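Long-range contacts in metalloprotease stcE (Escherichia coli, PDB 4DNY), which is a secreted zinc metalloprotease and mucinase that probably cleaves O-glycosylated proteins, serving adhesion and immune evasion by enterohemorrhagic bacteria: residues N22-I28 against N52-H58; P71-E77 against Y112-W117; Y95-V100 against W117-E122. All coordinates share one frame; numbering follows the deposited sequence. Where two conformers were deposited one is given.

Contact 1 of 3, residues N22-I28 against N52-H58; sequences NGTKKII and NALVEIH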
loop_
_atom_site.group_PDB
_atom_site.type_symbol
_atom_site.label_atom_id
_atom_site.label_comp_id
_atom_site.label_asym_id
_atom_site.label_seq_id
_atom_site.Cartn_x
_atom_site.Cartn_y
_atom_site.Cartn_z
ATOM N N ASN A 22 2.350 -15.970 -0.981
ATOM C CA ASN A 22 3.226 -16.555 -2.000
ATOM C C ASN A 22 4.052 -15.468 -2.662
ATOM O O ASN A 22 3.978 -14.343 -2.224
ATOM C CB ASN A 22 2.446 -17.407 -3.000
ATOM C CG ASN A 22 1.426 -16.623 -3.801
ATOM O OD1 ASN A 22 1.577 -15.476 -4.067
ATOM N ND2 ASN A 22 0.363 -17.299 -4.187
ATOM N N GLY A 23 4.807 -15.834 -3.709
ATOM C CA GLY A 23 5.657 -14.899 -4.438
ATOM C C GLY A 23 5.046 -14.082 -5.535
ATOM O O GLY A 23 5.771 -13.548 -6.390
ATOM N N THR A 24 3.738 -14.069 -5.647
ATOM C CA THR A 24 3.095 -13.194 -6.646
ATOM C C THR A 24 3.137 -11.760 -6.141
ATOM O O THR A 24 2.515 -11.423 -5.103
ATOM C CB THR A 24 1.643 -13.669 -6.983
ATOM O OG1 THR A 24 0.824 -13.692 -5.816
ATOM C CG2 THR A 24 1.701 -15.091 -7.615
ATOM N N LYS A 25 3.935 -10.921 -6.787
ATOM C CA LYS A 25 4.183 -9.582 -6.306
ATOM C C LYS A 25 4.001 -8.626 -7.424
ATOM O O LYS A 25 4.633 -8.745 -8.476
ATOM C CB LYS A 25 5.634 -9.492 -5.849
ATOM C CG LYS A 25 6.003 -8.140 -5.275
ATOM C CD LYS A 25 7.470 -8.092 -5.117
ATOM C CE LYS A 25 7.934 -6.947 -4.351
ATOM N NZ LYS A 25 9.373 -7.040 -4.047
ATOM N N LYS A 26 3.169 -7.610 -7.245
ATOM C CA LYS A 26 3.000 -6.504 -8.191
ATOM C C LYS A 26 3.739 -5.315 -7.739
ATOM O O LYS A 26 3.516 -4.815 -6.673
ATOM C CB LYS A 26 1.516 -6.168 -8.311
ATOM C CG LYS A 26 1.243 -4.841 -8.988
ATOM C CD LYS A 26 1.527 -4.824 -10.501
ATOM C CE LYS A 26 1.315 -3.405 -11.083
ATOM N NZ LYS A 26 1.479 -3.326 -12.568
ATOM N N ILE A 27 4.611 -4.790 -8.611
ATOM C CA ILE A 27 5.300 -3.527 -8.303
ATOM C C ILE A 27 4.629 -2.394 -9.049
ATOM O O ILE A 27 4.372 -2.493 -10.228
ATOM C CB ILE A 27 6.795 -3.579 -8.736
ATOM C CG1 ILE A 27 7.547 -4.558 -7.868
ATOM C CG2 ILE A 27 7.452 -2.218 -8.667
ATOM C CD1 ILE A 27 7.268 -5.928 -8.240
ATOM N N ILE A 28 4.349 -1.286 -8.348
ATOM C CA ILE A 28 3.805 -0.090 -8.953
ATOM C C ILE A 28 4.877 0.898 -8.887
ATOM O O ILE A 28 5.264 1.321 -7.836
ATOM C CB ILE A 28 2.509 0.384 -8.158
ATOM C CG1 ILE A 28 1.394 -0.620 -8.370
ATOM C CG2 ILE A 28 2.148 1.856 -8.544
ATOM C CD1 ILE A 28 0.136 -0.363 -7.579
ATOM N N ASN A 52 -2.362 -11.079 -6.960
ATOM C CA ASN A 52 -1.086 -10.990 -6.264
ATOM C C ASN A 52 -1.245 -11.011 -4.767
ATOM O O ASN A 52 -2.183 -10.405 -4.247
ATOM C CB ASN A 52 -0.372 -9.684 -6.646
ATOM C CG ASN A 52 0.048 -9.673 -8.118
ATOM O OD1 ASN A 52 1.084 -10.223 -8.453
ATOM N ND2 ASN A 52 -0.750 -9.056 -8.986
ATOM N N ALA A 53 -0.286 -11.637 -4.098
ATOM C CA ALA A 53 -0.227 -11.681 -2.628
ATOM C C ALA A 53 0.240 -10.379 -2.023
ATOM O O ALA A 53 -0.084 -10.042 -0.883
ATOM C CB ALA A 53 0.744 -12.774 -2.194
ATOM N N LEU A 54 1.035 -9.635 -2.772
ATOM C CA LEU A 54 1.619 -8.368 -2.331
ATOM C C LEU A 54 1.682 -7.360 -3.441
ATOM O O LEU A 54 2.059 -7.691 -4.600
ATOM C CB LEU A 54 2.997 -8.644 -1.734
ATOM C CG LEU A 54 3.640 -7.404 -0.978
ATOM C CD1 LEU A 54 4.384 -7.862 0.257
ATOM C CD2 LEU A 54 4.475 -6.731 -1.962
ATOM N N VAL A 55 1.343 -6.106 -3.111
ATOM C CA VAL A 55 1.572 -4.956 -4.011
ATOM C C VAL A 55 2.638 -4.113 -3.351
ATOM O O VAL A 55 2.512 -3.779 -2.147
ATOM C CB VAL A 55 0.309 -4.140 -4.232
ATOM C CG1 VAL A 55 0.626 -2.755 -4.847
ATOM C CG2 VAL A 55 -0.719 -4.910 -5.138
ATOM N N GLU A 56 3.666 -3.715 -4.100
ATOM C CA GLU A 56 4.776 -2.897 -3.578
ATOM C C GLU A 56 4.808 -1.611 -4.421
ATOM O O GLU A 56 5.017 -1.684 -5.643
ATOM C CB GLU A 56 6.111 -3.641 -3.663
ATOM C CG GLU A 56 7.269 -2.773 -3.192
ATOM C CD GLU A 56 8.568 -3.565 -2.953
ATOM O OE1 GLU A 56 8.532 -4.703 -2.464
ATOM O OE2 GLU A 56 9.604 -3.031 -3.235
ATOM N N ILE A 57 4.601 -0.489 -3.756
ATOM C CA ILE A 57 4.500 0.806 -4.403
ATOM C C ILE A 57 5.744 1.595 -4.170
ATOM O O ILE A 57 6.207 1.742 -3.030
ATOM C CB ILE A 57 3.297 1.564 -3.816
ATOM C CG1 ILE A 57 2.002 0.875 -4.220
ATOM C CG2 ILE A 57 3.302 3.091 -4.228
ATOM C CD1 ILE A 57 0.750 1.294 -3.361
ATOM N N HIS A 58 6.332 2.070 -5.267
ATOM C CA HIS A 58 7.557 2.906 -5.198
ATOM C C HIS A 58 7.223 4.301 -5.676
ATOM O O HIS A 58 7.011 4.516 -6.871
ATOM C CB HIS A 58 8.613 2.354 -6.129
ATOM C CG HIS A 58 9.171 1.042 -5.710
ATOM N ND1 HIS A 58 10.023 0.323 -6.537
ATOM C CD2 HIS A 58 8.870 0.232 -4.662
ATOM C CE1 HIS A 58 10.336 -0.803 -5.904
ATOM N NE2 HIS A 58 9.642 -0.898 -4.771
HETATM O O HOH W 1 11.629 -4.776 -3.044
#

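Contact 2 of 3, residues P71-E77 against Y112-W117; sequences PQGPDLE and YVNGQW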
loop_
_atom_site.group_PDB
_atom_site.type_symbol
_atom_site.label_atom_id
_atom_site.label_comp_id
_atom_site.label_asym_id
_atom_site.label_seq_id
_atom_site.Cartn_x
_atom_site.Cartn_y
_atom_site.Cartn_z
ATOM N N PRO A 71 -7.479 -0.072 -0.010
ATOM C CA PRO A 71 -8.864 -0.537 -0.201
ATOM C C PRO A 71 -9.408 -1.336 0.980
ATOM O O PRO A 71 -8.633 -1.842 1.814
ATOM C CB PRO A 71 -8.741 -1.384 -1.441
ATOM C CG PRO A 71 -7.308 -1.972 -1.386
ATOM C CD PRO A 71 -6.515 -0.848 -0.818
ATOM N N GLN A 72 -10.741 -1.515 1.026
ATOM C CA GLN A 72 -11.374 -2.391 1.970
ATOM C C GLN A 72 -12.184 -3.421 1.199
ATOM O O GLN A 72 -12.674 -3.137 0.120
ATOM C CB GLN A 72 -12.315 -1.617 2.892
ATOM C CG GLN A 72 -11.645 -0.622 3.806
ATOM C CD GLN A 72 -10.895 -1.280 4.965
ATOM O OE1 GLN A 72 -11.367 -2.263 5.533
ATOM N NE2 GLN A 72 -9.804 -0.672 5.373
ATOM N N GLY A 73 -12.336 -4.610 1.778
ATOM C CA GLY A 73 -13.203 -5.631 1.201
ATOM C C GLY A 73 -12.773 -7.008 1.573
ATOM O O GLY A 73 -11.608 -7.265 1.919
ATOM N N PRO A 74 -13.701 -7.943 1.457
ATOM C CA PRO A 74 -13.473 -9.298 1.870
ATOM C C PRO A 74 -12.304 -10.007 1.172
ATOM O O PRO A 74 -11.535 -10.732 1.834
ATOM C CB PRO A 74 -14.807 -9.995 1.523
ATOM C CG PRO A 74 -15.796 -8.949 1.399
ATOM C CD PRO A 74 -15.101 -7.690 1.031
ATOM N N ASP A 75 -12.152 -9.784 -0.132
ATOM C CA ASP A 75 -11.170 -10.489 -0.912
ATOM C C ASP A 75 -9.726 -10.077 -0.625
ATOM O O ASP A 75 -8.790 -10.636 -1.213
ATOM C CB ASP A 75 -11.485 -10.385 -2.417
ATOM C CG ASP A 75 -11.522 -8.957 -2.934
ATOM O OD1 ASP A 75 -11.543 -7.985 -2.157
ATOM O OD2 ASP A 75 -11.553 -8.834 -4.170
ATOM N N LEU A 76 -9.555 -9.122 0.293
ATOM C CA LEU A 76 -8.193 -8.641 0.690
ATOM C C LEU A 76 -7.586 -9.454 1.842
ATOM O O LEU A 76 -6.474 -9.196 2.286
ATOM C CB LEU A 76 -8.270 -7.170 1.093
ATOM C CG LEU A 76 -8.621 -6.134 0.009
ATOM C CD1 LEU A 76 -8.935 -4.789 0.600
ATOM C CD2 LEU A 76 -7.549 -6.046 -1.087
ATOM N N GLU A 77 -8.300 -10.440 2.332
ATOM C CA GLU A 77 -7.846 -11.244 3.438
ATOM C C GLU A 77 -6.440 -11.807 3.216
ATOM O O GLU A 77 -6.179 -12.505 2.228
ATOM C CB GLU A 77 -8.834 -12.363 3.681
ATOM C CG GLU A 77 -8.797 -12.969 4.975
ATOM C CD GLU A 77 -8.962 -12.011 6.158
ATOM O OE1 GLU A 77 -9.658 -10.931 6.069
ATOM O OE2 GLU A 77 -8.291 -12.356 7.089
ATOM N N TYR A 112 -3.740 -7.225 5.747
ATOM C CA TYR A 112 -5.158 -7.177 6.035
ATOM C C TYR A 112 -5.547 -8.502 6.725
ATOM O O TYR A 112 -5.334 -9.568 6.162
ATOM C CB TYR A 112 -5.918 -7.042 4.721
ATOM C CG TYR A 112 -7.320 -6.532 4.822
ATOM C CD1 TYR A 112 -7.579 -5.184 4.971
ATOM C CD2 TYR A 112 -8.394 -7.385 4.627
ATOM C CE1 TYR A 112 -8.835 -4.677 4.998
ATOM C CE2 TYR A 112 -9.702 -6.870 4.620
ATOM C CZ TYR A 112 -9.903 -5.507 4.788
ATOM O OH TYR A 112 -11.206 -4.989 4.757
ATOM N N VAL A 113 -6.049 -8.418 7.944
ATOM C CA VAL A 113 -6.425 -9.599 8.706
ATOM C C VAL A 113 -7.838 -9.402 9.244
ATOM O O VAL A 113 -8.088 -8.453 10.033
ATOM C CB VAL A 113 -5.444 -9.887 9.858
ATOM C CG1 VAL A 113 -5.817 -11.158 10.552
ATOM C CG2 VAL A 113 -4.001 -9.976 9.282
ATOM N N ASN A 114 -8.709 -10.325 8.875
ATOM C CA ASN A 114 -10.108 -10.333 9.336
ATOM C C ASN A 114 -10.767 -8.975 9.212
ATOM O O ASN A 114 -11.419 -8.490 10.180
ATOM C CB ASN A 114 -10.256 -10.897 10.723
ATOM C CG ASN A 114 -11.681 -11.227 11.065
ATOM O OD1 ASN A 114 -12.469 -11.648 10.191
ATOM N ND2 ASN A 114 -12.091 -11.010 12.325
ATOM N N GLY A 115 -10.557 -8.340 8.046
ATOM C CA GLY A 115 -11.296 -7.121 7.711
ATOM C C GLY A 115 -10.637 -5.813 8.108
ATOM O O GLY A 115 -11.245 -4.739 8.013
ATOM N N GLN A 116 -9.381 -5.849 8.570
ATOM C CA GLN A 116 -8.673 -4.648 9.009
ATOM C C GLN A 116 -7.197 -4.676 8.548
ATOM O O GLN A 116 -6.524 -5.672 8.684
ATOM C CB GLN A 116 -8.726 -4.536 10.525
ATOM C CG GLN A 116 -8.162 -3.225 11.111
ATOM C CD GLN A 116 -8.277 -3.166 12.610
ATOM O OE1 GLN A 116 -9.359 -3.080 13.170
ATOM N NE2 GLN A 116 -7.126 -3.275 13.282
ATOM N N TRP A 117 -6.687 -3.512 8.105
ATOM C CA TRP A 117 -5.293 -3.360 7.829
ATOM C C TRP A 117 -4.488 -3.198 9.118
ATOM O O TRP A 117 -4.889 -2.418 10.025
ATOM C CB TRP A 117 -5.013 -2.113 6.961
ATOM C CG TRP A 117 -5.438 -2.269 5.537
ATOM C CD1 TRP A 117 -6.532 -1.732 4.972
ATOM C CD2 TRP A 117 -4.806 -3.085 4.547
ATOM N NE1 TRP A 117 -6.619 -2.129 3.648
ATOM C CE2 TRP A 117 -5.546 -2.950 3.363
ATOM C CE3 TRP A 117 -3.641 -3.919 4.532
ATOM C CZ2 TRP A 117 -5.210 -3.647 2.198
ATOM C CZ3 TRP A 117 -3.293 -4.582 3.393
ATOM C CH2 TRP A 117 -4.081 -4.425 2.212
HETATM O O HOH W 2 -8.621 -1.170 7.932
#

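Contact 3 of 3, residues Y95-V100 against W117-E122; sequences YGDRKV and WFRSGE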
loop_
_atom_site.group_PDB
_atom_site.type_symbol
_atom_site.label_atom_id
_atom_site.label_comp_id
_atom_site.label_asym_id
_atom_site.label_seq_id
_atom_site.Cartn_x
_atom_site.Cartn_y
_atom_site.Cartn_z
ATOM N N TYR A 95 -5.553 4.097 5.956
ATOM C CA TYR A 95 -5.847 2.697 6.110
ATOM C C TYR A 95 -6.884 2.529 7.226
ATOM O O TYR A 95 -6.582 2.721 8.392
ATOM C CB TYR A 95 -4.574 1.879 6.343
ATOM C CG TYR A 95 -3.757 2.213 7.547
ATOM C CD1 TYR A 95 -3.649 1.334 8.618
ATOM C CD2 TYR A 95 -3.029 3.407 7.607
ATOM C CE1 TYR A 95 -2.842 1.643 9.714
ATOM C CE2 TYR A 95 -2.211 3.702 8.647
ATOM C CZ TYR A 95 -2.127 2.854 9.743
ATOM O OH TYR A 95 -1.307 3.090 10.826
ATOM N N GLY A 96 -8.104 2.141 6.844
ATOM C CA GLY A 96 -9.223 2.156 7.801
ATOM C C GLY A 96 -9.442 3.533 8.386
ATOM O O GLY A 96 -9.545 4.496 7.641
ATOM N N ASP A 97 -9.502 3.620 9.713
ATOM C CA ASP A 97 -9.685 4.875 10.452
ATOM C C ASP A 97 -8.356 5.550 10.762
ATOM O O ASP A 97 -8.335 6.605 11.410
ATOM C CB ASP A 97 -10.385 4.585 11.803
ATOM C CG ASP A 97 -11.845 4.170 11.643
ATOM O OD1 ASP A 97 -12.437 4.508 10.602
ATOM O OD2 ASP A 97 -12.349 3.487 12.552
ATOM N N ARG A 98 -7.242 4.946 10.305
ATOM C CA ARG A 98 -5.881 5.438 10.601
ATOM C C ARG A 98 -5.212 6.044 9.390
ATOM O O ARG A 98 -5.649 5.867 8.279
ATOM C CB ARG A 98 -5.042 4.309 11.179
ATOM C CG ARG A 98 -5.636 3.757 12.501
ATOM C CD ARG A 98 -4.674 2.836 13.205
ATOM N NE ARG A 98 -5.344 2.179 14.324
ATOM C CZ ARG A 98 -4.735 1.576 15.350
ATOM N NH1 ARG A 98 -3.406 1.540 15.421
ATOM N NH2 ARG A 98 -5.455 1.007 16.330
ATOM N N LYS A 99 -4.160 6.789 9.644
ATOM C CA LYS A 99 -3.320 7.325 8.588
ATOM C C LYS A 99 -1.865 7.398 9.123
ATOM O O LYS A 99 -1.632 7.424 10.342
ATOM C CB LYS A 99 -3.809 8.692 8.135
ATOM C CG LYS A 99 -3.720 9.748 9.169
ATOM C CD LYS A 99 -4.246 11.072 8.626
ATOM C CE LYS A 99 -4.461 12.142 9.691
ATOM N NZ LYS A 99 -3.316 12.385 10.598
ATOM N N VAL A 100 -0.922 7.397 8.182
ATOM C CA VAL A 100 0.486 7.464 8.514
ATOM C C VAL A 100 1.175 8.251 7.414
ATOM O O VAL A 100 0.785 8.200 6.233
ATOM C CB VAL A 100 1.100 6.056 8.674
ATOM C CG1 VAL A 100 1.006 5.210 7.349
ATOM C CG2 VAL A 100 2.570 6.146 9.166
ATOM N N TRP A 117 -6.687 -3.512 8.105
ATOM C CA TRP A 117 -5.293 -3.360 7.829
ATOM C C TRP A 117 -4.488 -3.198 9.118
ATOM O O TRP A 117 -4.889 -2.418 10.025
ATOM C CB TRP A 117 -5.013 -2.113 6.961
ATOM C CG TRP A 117 -5.438 -2.269 5.537
ATOM C CD1 TRP A 117 -6.532 -1.732 4.972
ATOM C CD2 TRP A 117 -4.806 -3.085 4.547
ATOM N NE1 TRP A 117 -6.619 -2.129 3.648
ATOM C CE2 TRP A 117 -5.546 -2.950 3.363
ATOM C CE3 TRP A 117 -3.641 -3.919 4.532
ATOM C CZ2 TRP A 117 -5.210 -3.647 2.198
ATOM C CZ3 TRP A 117 -3.293 -4.582 3.393
ATOM C CH2 TRP A 117 -4.081 -4.425 2.212
ATOM N N PHE A 118 -3.373 -3.917 9.228
ATOM C CA PHE A 118 -2.399 -3.772 10.281
ATOM C C PHE A 118 -1.100 -3.240 9.672
ATOM O O PHE A 118 -0.621 -3.786 8.701
ATOM C CB PHE A 118 -2.144 -5.108 10.968
ATOM C CG PHE A 118 -3.312 -5.580 11.751
ATOM C CD1 PHE A 118 -3.398 -5.319 13.101
ATOM C CD2 PHE A 118 -4.336 -6.261 11.137
ATOM C CE1 PHE A 118 -4.519 -5.727 13.820
ATOM C CE2 PHE A 118 -5.477 -6.636 11.871
ATOM C CZ PHE A 118 -5.529 -6.377 13.195
ATOM N N ARG A 119 -0.540 -2.203 10.263
ATOM C CA ARG A 119 0.739 -1.653 9.869
ATOM C C ARG A 119 1.854 -2.222 10.737
ATOM O O ARG A 119 1.803 -2.196 11.958
ATOM C CB ARG A 119 0.708 -0.112 9.950
ATOM C CG ARG A 119 1.946 0.525 9.350
ATOM C CD ARG A 119 1.861 2.061 9.375
ATOM N NE ARG A 119 1.996 2.632 10.684
ATOM C CZ ARG A 119 3.191 2.737 11.289
ATOM N NH1 ARG A 119 4.305 2.304 10.668
ATOM N NH2 ARG A 119 3.289 3.274 12.477
ATOM N N SER A 120 2.883 -2.740 10.089
ATOM C CA SER A 120 4.072 -3.243 10.773
ATOM C C SER A 120 4.712 -2.159 11.594
ATOM O O SER A 120 5.015 -1.092 11.102
ATOM C CB SER A 120 5.044 -3.788 9.751
ATOM O OG SER A 120 6.198 -4.311 10.400
ATOM N N GLY A 121 4.859 -2.430 12.889
ATOM C CA GLY A 121 5.471 -1.457 13.798
ATOM C C GLY A 121 4.493 -0.535 14.501
ATOM O O GLY A 121 4.911 0.313 15.306
ATOM N N GLU A 122 3.207 -0.698 14.232
ATOM C CA GLU A 122 2.169 0.132 14.851
ATOM C C GLU A 122 2.168 0.079 16.396
ATOM O O GLU A 122 2.020 1.111 17.040
ATOM C CB GLU A 122 0.776 -0.276 14.368
ATOM C CG GLU A 122 -0.249 0.741 14.717
ATOM C CD GLU A 122 -0.456 1.708 13.593
ATOM O OE1 GLU A 122 0.192 2.789 13.589
ATOM O OE2 GLU A 122 -1.263 1.352 12.738
HETATM O O HOH W 3 -6.744 0.069 9.970
#

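Contact 1 of 3, residues N22-I28 against N52-H58
Lys25 and Glu56 meet on one face of a parallel strand pair, 25-28 beside 54-58. The short segment axes come within 4.7 Å. A backbone ladder runs from Leu54 N to Thr24 O through Lys26 N to Leu54 O, Glu56 N to Lys26 O, Ile28 N to Glu56 O and His58 N to Ile28 O. Lys25 is extended, with CG anti to the backbone N (chi1 -178°); its chain lies alongside Leu54, CG against CD2, and delivers NZ to Glu56 OE1 at 2.9 Å, a salt bridge whose hydrogen bond is weak. Arg82 pairs with the same oxygen. The other oxygen, Glu56 OE2, accepts the N-H of His58 NE2 at 2.6 Å on its anti lone pair, close to the imidazole plane, and a water donates to OE2 as well. These cations and donors would be expected to favour an ionised carboxylate; the His58 bond helps fix the rotation of the imidazole, one face of which meets Ile27 CG2.

On the other face, apart from Lys26, the contact is apolar: Ile28 CD1 reaches Val55 CG1 at 3.7 Å, and Ile28 CB lies alongside Ile57 CG1. Where the ladder starts, Thr24 carries OG1 between its backbone N and carbonyl carbon (chi1 59°). From there OG1 accepts from Ala53 N at 2.9 Å and donates to Asn22 OD1 at 2.6 Å, in the carbonyl plane on a lone pair. Thr24 N reaches the same OD1 from above that plane, closing an Asx turn.

Strand 25-28 forms the outer edge of the five-stranded sheet, with strand 54-60 between it and 80-86. Helix 31-35 packs on Ile28 and pairs Glu33 with Lys26 NZ, while helix 43-49 covers Val55 and Ile57 and takes Asn52 ND2 on His48 O.

Contact 2 of 3, residues P71-E77 against Y112-W117
A tight beta hairpin, strands 107-113 and 116-119 joined by a type I' turn from Val113 to Gln116, is flanked here by loop 71-77 of the beta-sandwich domain. Tyr112 is at the centre of the contact. Its hydroxyl donates to Gln72 OE1 (OH to OE1 2.8 Å), approaching 51° out of the amide plane, and accepts from Gly73 N at 3.2 Å, so two hydrogen bonds hold the hydroxyl to the loop. Leu76 CB sits over one face of that ring, a CH-pi contact 3.9 Å from the centroid, and Gln116 N lies over the opposite face. Next to it, the Trp117 indole sends NE1 in its own plane to Pro71 O at 2.7 Å. Gln72 bends at chi2 (-74°), so NE2 meets the indole edge with its amide nearly perpendicular to the ring; a water links NE2 to Trp117 N. Helix 43-49 packs against the loop through Pro71 and Leu76. At the turn itself, Glu77 curls back on a bent chain to face two backbone amides of the turn: Gly115 N gives OE1 a weak bond, while Asn114 N donates to OE2 at 2.7 Å on its syn lone pair.

Contact 3 of 3, residues Y95-V100 against W117-E122
Two turns lie on either side of a side-chain cluster in the beta-sandwich domain, their tips turned apart. Residues 95-98 form a type II' turn linking strands 91-95 and 98-102 into a hairpin, and residues 119-122 form a type II turn that ends strand 116-119. The segments share no backbone ladder: their nearest CA atoms, those of Tyr95 and Trp117, stand 6.3 Å apart, and a water spans the gap by donating to Tyr95 O and Trp117 O.

Tyr95 bridges the gap with its side chain. A chi1 of 60° sets CG between the backbone N and the carbonyl carbon, and the ring passes Trp117 CB with its edge, CD1 at 4.1 Å. Its hydroxyl then donates to Glu122 OE2 (OH to OE2 2.6 Å), on the syn lone pair, with ring and carboxylate only 5° from coplanar. Arg98 CB covers one face of the ring, and Phe110 of strand 107-113 meets it edge-to-face.

The carboxylate also draws two arginines into a salt-bridge network. Arg98, extended from CG to NE, brings NH1 to Glu122 OE2 at 3.4 Å, weak as a hydrogen bond. On the other oxygen, Arg119 NH2 lies 3.3 Å from Glu122 OE1 within its own turn, again weakly bonded. Arg119 NE gives the Tyr95 hydroxyl a further weak bond, so this phenol both donates and accepts. The bend of Arg119 at chi3 (72°) lays its guanidinium nearly perpendicular to the Tyr95 ring and against Val100, whose CG1 touches Arg119 CD at 3.8 Å while CG2 rests over the guanidinium face, 3.9 Å from NE.

From the N terminus, contact 1 opens first: strand 25-28 leads through helices 31-35 and 43-49 to strand 54-60, which lies parallel beside it and closes the loop before anything else begins. Contacts 2 and 3 follow and cross, since 71-77 and then 95-100 are passed before the chain returns through 112-117 and on through 117-122. They share Trp117 and touch where Gln72 packs on Gly96. Contact 1 builds one edge of the five-stranded sheet; contact 2 uses strands 107-113 and 116-119, contact 3 the latter, at the opposite end of the strand order. Contact 2 ties that hairpin to the loop between strands 67-69 and 80-86; contact 3 ties its last strand to the three-stranded sheet.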